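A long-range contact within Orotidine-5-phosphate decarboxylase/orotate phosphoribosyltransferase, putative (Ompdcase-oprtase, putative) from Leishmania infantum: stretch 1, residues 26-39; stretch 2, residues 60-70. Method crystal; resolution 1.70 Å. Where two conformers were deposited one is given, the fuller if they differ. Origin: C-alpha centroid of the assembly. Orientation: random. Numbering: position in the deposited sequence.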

# COMPACT_ATOMS: atom_id res chain seq x y z
N THR A 26 5.11 19.06 14.42
CA THR A 26 5.90 19.56 13.29
C THR A 26 6.94 18.52 12.90
O THR A 26 7.31 17.66 13.72
CB THR A 26 6.63 20.89 13.61
OG1 THR A 26 7.56 20.68 14.68
CG2 THR A 26 5.64 21.99 13.98
N ALA A 27 7.43 18.59 11.67
CA ALA A 27 8.50 17.72 11.19
C ALA A 27 9.76 17.82 12.05
O ALA A 27 10.34 16.79 12.44
CB ALA A 27 8.82 18.00 9.74
N ALA A 28 10.19 19.04 12.35
CA ALA A 28 11.39 19.28 13.15
C ALA A 28 11.29 18.66 14.54
O ALA A 28 12.24 18.04 15.02
CB ALA A 28 11.69 20.78 13.25
N ALA A 29 10.13 18.82 15.18
CA ALA A 29 9.87 18.21 16.48
C ALA A 29 9.83 16.68 16.39
O ALA A 29 10.31 15.99 17.30
CB ALA A 29 8.59 18.76 17.10
N ALA A 30 9.26 16.16 15.29
CA ALA A 30 9.20 14.71 15.06
C ALA A 30 10.59 14.08 15.00
O ALA A 30 10.81 13.02 15.58
CB ALA A 30 8.41 14.39 13.78
N VAL A 31 11.50 14.74 14.29
CA VAL A 31 12.90 14.30 14.20
C VAL A 31 13.53 14.22 15.59
O VAL A 31 14.17 13.22 15.94
CB VAL A 31 13.74 15.21 13.28
CG1 VAL A 31 15.21 14.77 13.27
CG2 VAL A 31 13.19 15.18 11.86
N GLU A 32 13.35 15.27 16.39
CA GLU A 32 13.92 15.31 17.74
C GLU A 32 13.35 14.22 18.64
O GLU A 32 14.10 13.55 19.37
CB GLU A 32 13.77 16.70 18.38
CG GLU A 32 14.63 17.77 17.70
CD GLU A 32 16.08 17.33 17.49
OE1 GLU A 32 16.76 16.98 18.48
OE2 GLU A 32 16.54 17.34 16.32
N GLU A 33 12.03 14.04 18.58
CA GLU A 33 11.32 12.98 19.30
C GLU A 33 11.89 11.59 18.96
O GLU A 33 12.14 10.78 19.85
CB GLU A 33 9.82 13.03 18.98
CG GLU A 33 8.97 11.99 19.69
CD GLU A 33 7.51 12.02 19.26
OE1 GLU A 33 7.09 12.98 18.59
OE2 GLU A 33 6.76 11.08 19.61
N CYS A 34 12.06 11.33 17.66
CA CYS A 34 12.62 10.05 17.21
C CYS A 34 14.08 9.88 17.64
O CYS A 34 14.48 8.80 18.09
CB CYS A 34 12.49 9.90 15.70
SG CYS A 34 10.78 9.68 15.14
N LYS A 35 14.88 10.94 17.50
CA LYS A 35 16.28 10.90 17.94
C LYS A 35 16.41 10.57 19.43
O LYS A 35 17.25 9.75 19.82
CB LYS A 35 16.99 12.21 17.60
CG LYS A 35 17.40 12.33 16.13
CD LYS A 35 18.04 13.68 15.86
CE LYS A 35 18.72 13.70 14.49
N ARG A 36 15.58 11.20 20.25
CA ARG A 36 15.52 10.94 21.70
C ARG A 36 15.18 9.47 21.99
O ARG A 36 15.83 8.84 22.83
CB ARG A 36 14.52 11.87 22.39
CG ARG A 36 14.43 11.73 23.91
CD ARG A 36 13.43 12.73 24.48
NE ARG A 36 13.50 12.81 25.94
N LEU A 37 14.18 8.93 21.30
CA LEU A 37 13.79 7.53 21.50
C LEU A 37 14.89 6.56 21.04
O LEU A 37 15.11 5.53 21.69
CB LEU A 37 12.46 7.22 20.80
CG LEU A 37 11.81 5.87 21.13
CD1 LEU A 37 11.50 5.73 22.62
CD2 LEU A 37 10.53 5.68 20.31
N ILE A 38 15.56 6.89 19.94
CA ILE A 38 16.68 6.07 19.46
C ILE A 38 17.80 6.06 20.50
O ILE A 38 18.33 5.00 20.83
CB ILE A 38 17.22 6.57 18.10
CG1 ILE A 38 16.20 6.32 16.98
CG2 ILE A 38 18.54 5.87 17.75
CD1 ILE A 38 16.44 7.15 15.73
N GLU A 39 18.12 7.23 21.03
CA GLU A 39 19.14 7.36 22.08
C GLU A 39 18.81 6.52 23.31
O GLU A 39 19.70 5.89 23.90
CB GLU A 39 19.33 8.84 22.47
N ALA A 60 6.16 18.29 2.51
CA ALA A 60 7.50 18.54 1.97
C ALA A 60 8.56 18.20 3.01
O ALA A 60 9.45 17.37 2.75
CB ALA A 60 7.63 19.99 1.52
N GLU A 61 8.44 18.79 4.19
CA GLU A 61 9.40 18.59 5.27
C GLU A 61 9.43 17.15 5.77
O GLU A 61 10.42 16.71 6.36
CB GLU A 61 9.10 19.53 6.43
CG GLU A 61 9.37 21.00 6.14
CD GLU A 61 9.48 21.83 7.40
OE1 GLU A 61 8.50 21.86 8.18
OE2 GLU A 61 10.55 22.44 7.61
N GLY A 62 8.35 16.42 5.52
CA GLY A 62 8.21 15.04 5.95
C GLY A 62 9.24 14.05 5.43
O GLY A 62 9.77 13.25 6.20
N TRP A 63 9.50 14.09 4.11
CA TRP A 63 10.49 13.20 3.48
C TRP A 63 11.87 13.42 4.07
O TRP A 63 12.57 12.47 4.41
CB TRP A 63 10.57 13.40 1.96
CG TRP A 63 11.55 12.46 1.29
CD1 TRP A 63 11.26 11.27 0.69
CD2 TRP A 63 12.98 12.62 1.17
NE1 TRP A 63 12.41 10.69 0.20
CE2 TRP A 63 13.47 11.50 0.48
CE3 TRP A 63 13.88 13.62 1.57
CZ2 TRP A 63 14.83 11.34 0.18
CZ3 TRP A 63 15.22 13.45 1.27
CH2 TRP A 63 15.68 12.32 0.59
N ALA A 64 12.24 14.69 4.18
CA ALA A 64 13.56 15.07 4.69
C ALA A 64 13.71 14.64 6.14
O ALA A 64 14.77 14.18 6.56
CB ALA A 64 13.80 16.57 4.54
N ALA A 65 12.62 14.77 6.90
CA ALA A 65 12.57 14.34 8.29
C ALA A 65 12.77 12.83 8.40
O ALA A 65 13.54 12.36 9.25
CB ALA A 65 11.25 14.75 8.94
N LEU A 66 12.10 12.07 7.54
CA LEU A 66 12.24 10.62 7.52
C LEU A 66 13.67 10.22 7.17
O LEU A 66 14.23 9.33 7.79
CB LEU A 66 11.24 9.98 6.53
CG LEU A 66 11.28 8.46 6.36
CD1 LEU A 66 11.16 7.72 7.71
CD2 LEU A 66 10.19 8.01 5.40
N SER A 67 14.25 10.91 6.18
CA SER A 67 15.63 10.65 5.78
C SER A 67 16.58 10.87 6.95
O SER A 67 17.45 10.04 7.22
CB SER A 67 16.04 11.51 4.58
OG SER A 67 17.38 11.22 4.20
N GLU A 68 16.39 11.99 7.65
CA GLU A 68 17.21 12.36 8.80
C GLU A 68 17.07 11.36 9.95
O GLU A 68 18.06 10.99 10.59
CB GLU A 68 16.88 13.78 9.26
CG GLU A 68 17.74 14.28 10.42
CD GLU A 68 17.59 15.77 10.71
OE1 GLU A 68 18.38 16.28 11.54
OE2 GLU A 68 16.71 16.43 10.12
N VAL A 69 15.84 10.92 10.22
CA VAL A 69 15.60 9.93 11.28
C VAL A 69 16.28 8.60 10.96
O VAL A 69 16.91 8.00 11.84
CB VAL A 69 14.07 9.76 11.58
CG1 VAL A 69 13.82 8.58 12.52
CG2 VAL A 69 13.50 11.03 12.19
N ILE A 70 16.17 8.14 9.72
CA ILE A 70 16.83 6.90 9.29
C ILE A 70 18.36 7.01 9.46
O ILE A 70 18.99 6.10 9.99
CB ILE A 70 16.42 6.49 7.85
CG1 ILE A 70 14.96 6.02 7.85
CG2 ILE A 70 17.36 5.42 7.29
CD1 ILE A 70 14.36 5.80 6.47
O HOH W 1 6.34 20.63 9.97
O HOH W 2 9.17 21.67 11.17

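Two helices run side by side here in nearly the same direction, their axes 16° apart and 9.4 Å from each other at closest approach. No hydrogen bond crosses directly between them among the modelled atoms. Within each helix the backbone is largely occupied by its own i to i+4 ladder, and the contact is made mostly by side chains, mainly small and branched apolar ones. The summed buried area, 417 Å², is modest, and three residues carry much of it: Val69, Val31 and Ala27.

Val69 gives up the most surface, 86 Å². Its CA-to-CB bond points sideways to the partner helix, with chi1 at 171° (t). Val69 CG2 packs against Val31, 3.9 Å from Val31 CA and 4.2 Å from Val31 CG2; both Val69 methyls flank Cys34 CB, CG1 at 3.7 Å and CG2 at 3.8 Å, and Val69 CG1 is 4.4 Å from Ile38 CD1. One beta-branched residue thus touches Val31, Cys34 and Ile38, whose spacing of three and then four follows the helical repeat.

Val31 answers from the first helix with 69 Å² covered, also set sideways and also in the t rotamer. Its CG2 meets Ala65 CB at 3.5 Å, a tight apolar contact with a residue whose side chain ends at that atom. The alanine lies one turn before Val69, so Val31 bridges two successive turns of the second helix.

Ala27, one turn before Val31, is third with 58 Å² covered, a large share for so small a residue. It points toward the partner and continues the row: its CB is 4.1 Å from Ala65 CB and 3.7 Å from Glu61 CB. The backbones come close at two points, with Ala27 CA 5.9 Å from Gly62 CA and Val31 CA 5.9 Å from Val69 CA. Gly62 adds no side chain to the seam, and a CB there would point away from it.

Glu68 covers 47 Å² at the border. Exposed and extended, with chi1 and chi2 both t, it lays its chain along the edge of the apolar patch, bringing CD to 3.6 Å from Val31 CG1. Its OE1 is 3.9 Å from Lys35 CE. The lysine NZ is not modelled, so the charges are complementary in kind but their pairing is left open.

At the start of the first helix, water does the polar work. Glu61 OE1 accepts from two waters, each at 3.1 Å from the oxygen; one in turn accepts from Ala27 N at 2.9 Å and the other from Ala28 N at 3.1 Å. These amides lie in the first turn, where the helix has no earlier carbonyls to occupy them, so a carboxylate from the second stretch serves them through solvent. Thr26 caps the same turn, its OG1 accepting from Ala29 N at 3.2 Å.

The rule to read is economical: alanine and valine together line the seam, valine reaching more than one turn of the partner, with acidic chains at the exposed border.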